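Local coordinates for thiazoline oxidase/subtilisin-like protease (Prochloron didemni, PDB 4H6X), which probably cleaves the patellamide precursor peptide and joins the ends of its core into a macrocycle, as a transamidating subtilisin-like protease, at residues A[168-173]-A[279-284]. Residues are numbered along the deposited sequence; the frame is centred on the assembly and turned at random.
Sequences ANIIHC and VMTGIS
Ile170 and Thr281 meet through their methyl branches, a small example of how a helix rests on a parallel sheet. The Ile170 CG2 methyl lies 4.0 Å from the Thr281 CG2 methyl, and the two side chains pass each other in opposite directions. With CG1 held beside the backbone N (chi1 -55°) and the chain then fully extended, Ile170 carries its CD1 farther across, to 3.9 Å from Ser284 CB, one helical turn beyond Thr281. The same methyl comes within 3.8 Å of the carbonyl oxygen Thr281 O, a van der Waals contact with the helix backbone. Val203 of the neighbouring strand touches both Ile170 and Thr281, and Ile35 on the other flanking strand also packs on Thr281.

The Ser284 hydroxyl is satisfied within its own helix. Ser284 turns OG back to Met280 O, donating a 2.8 Å hydrogen bond, while Ser284 N gives the ordinary helical bond to that oxygen. The two donors reach the carbonyl from opposite faces of its plane. With its buried hydroxyl paired in this way, Ser284 presents CB to the strand.

His172 extends toward Thr281 as well, and its side chain packs on Ala277 and Pro278; the orientation of this imidazole is doubtful, and its close approach to Thr281 carries no weight. Strand 170-173 and the helix segment run nearly antiparallel (176°), their axes 9.7 Å apart. This is the subtilase alpha/beta fold, in which the long helix that carries the presumed nucleophile, Ser274, in its first turn runs antiparallel to strand 170-173 and packs on the middle strands of the central parallel sheet.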
loop_
_atom_site.group_PDB
_atom_site.type_symbol
_atom_site.label_atom_id
_atom_site.label_comp_id
_atom_site.label_asym_id
_atom_site.label_seq_id
_atom_site.Cartn_x
_atom_site.Cartn_y
_atom_site.Cartn_z
ATOM N N ALA A 168 -12.134 8.609 2.496
ATOM C CA ALA A 168 -10.899 8.273 1.806
ATOM C C ALA A 168 -10.495 9.417 0.884
ATOM O O ALA A 168 -11.339 9.962 0.152
ATOM C CB ALA A 168 -11.061 7.003 0.983
ATOM N N ASN A 169 -9.215 9.772 0.966
ATOM C CA ASN A 169 -8.513 10.535 -0.052
ATOM C C ASN A 169 -7.854 9.568 -1.032
ATOM O O ASN A 169 -7.729 9.859 -2.230
ATOM C CB ASN A 169 -7.449 11.424 0.606
ATOM C CG ASN A 169 -8.065 12.569 1.405
ATOM O OD1 ASN A 169 -8.700 13.459 0.839
ATOM N ND2 ASN A 169 -7.922 12.527 2.714
ATOM N N ILE A 170 -7.415 8.428 -0.499
ATOM C CA ILE A 170 -6.788 7.363 -1.285
ATOM C C ILE A 170 -7.417 6.052 -0.846
ATOM O O ILE A 170 -7.570 5.813 0.346
ATOM C CB ILE A 170 -5.266 7.283 -1.060
ATOM C CG1 ILE A 170 -4.595 8.643 -1.347
ATOM C CG2 ILE A 170 -4.628 6.174 -1.914
ATOM C CD1 ILE A 170 -3.089 8.655 -1.073
ATOM N N ILE A 171 -7.789 5.233 -1.816
ATOM C CA ILE A 171 -8.243 3.874 -1.575
ATOM C C ILE A 171 -7.195 2.937 -2.175
ATOM O O ILE A 171 -6.949 2.955 -3.390
ATOM C CB ILE A 171 -9.623 3.599 -2.219
ATOM C CG1 ILE A 171 -10.676 4.589 -1.695
ATOM C CG2 ILE A 171 -10.033 2.142 -1.986
ATOM C CD1 ILE A 171 -12.021 4.581 -2.434
ATOM N N HIS A 172 -6.564 2.150 -1.309
ATOM C CA HIS A 172 -5.616 1.133 -1.723
ATOM C C HIS A 172 -6.309 -0.231 -1.848
ATOM O O HIS A 172 -6.774 -0.784 -0.836
ATOM C CB HIS A 172 -4.465 1.054 -0.711
ATOM C CG HIS A 172 -3.335 0.181 -1.154
ATOM N ND1 HIS A 172 -3.318 -1.182 -0.939
ATOM C CD2 HIS A 172 -2.186 0.474 -1.802
ATOM C CE1 HIS A 172 -2.208 -1.693 -1.442
ATOM N NE2 HIS A 172 -1.510 -0.709 -1.983
ATOM N N CYS A 173 -6.387 -0.756 -3.073
ATOM C CA CYS A 173 -7.012 -2.066 -3.341
ATOM C C CYS A 173 -5.986 -3.107 -3.739
ATOM O O CYS A 173 -5.245 -2.906 -4.702
ATOM C CB CYS A 173 -8.032 -2.016 -4.489
ATOM S SG CYS A 173 -9.059 -0.553 -4.657
ATOM N N VAL A 279 3.980 1.342 -1.555
ATOM C CA VAL A 279 5.022 2.375 -1.619
ATOM C C VAL A 279 4.423 3.622 -2.328
ATOM O O VAL A 279 4.569 4.743 -1.853
ATOM C CB VAL A 279 6.312 1.856 -2.316
ATOM C CG1 VAL A 279 7.344 2.966 -2.448
ATOM C CG2 VAL A 279 6.934 0.688 -1.544
ATOM N N MET A 280 3.711 3.404 -3.435
ATOM C CA MET A 280 3.116 4.503 -4.221
ATOM C C MET A 280 1.935 5.145 -3.513
ATOM O O MET A 280 1.720 6.351 -3.627
ATOM C CB MET A 280 2.707 4.017 -5.620
ATOM C CG MET A 280 3.886 3.696 -6.529
ATOM S SD MET A 280 5.035 5.092 -6.712
ATOM C CE MET A 280 6.259 4.641 -5.499
ATOM N N THR A 281 1.171 4.341 -2.773
ATOM C CA THR A 281 0.124 4.875 -1.937
ATOM C C THR A 281 0.729 5.824 -0.885
ATOM O O THR A 281 0.211 6.917 -0.654
ATOM C CB THR A 281 -0.709 3.741 -1.288
ATOM O OG1 THR A 281 -1.547 3.138 -2.288
ATOM C CG2 THR A 281 -1.583 4.275 -0.170
ATOM N N GLY A 282 1.829 5.414 -0.267
ATOM C CA GLY A 282 2.508 6.262 0.728
ATOM C C GLY A 282 3.044 7.552 0.111
ATOM O O GLY A 282 2.880 8.638 0.670
ATOM N N ILE A 283 3.688 7.428 -1.044
ATOM C CA ILE A 283 4.255 8.596 -1.735
ATOM C C ILE A 283 3.128 9.563 -2.094
ATOM O O ILE A 283 3.207 10.763 -1.807
ATOM C CB ILE A 283 5.108 8.182 -2.967
ATOM C CG1 ILE A 283 6.365 7.426 -2.482
ATOM C CG2 ILE A 283 5.478 9.405 -3.808
ATOM C CD1 ILE A 283 7.272 6.908 -3.569
ATOM N N SER A 284 2.068 9.017 -2.688
ATOM C CA SER A 284 0.893 9.804 -3.048
ATOM C C SER A 284 0.308 10.524 -1.849
ATOM O O SER A 284 -0.062 11.692 -1.947
ATOM C CB SER A 284 -0.167 8.917 -3.717
ATOM O OG SER A 284 0.333 8.367 -4.926
#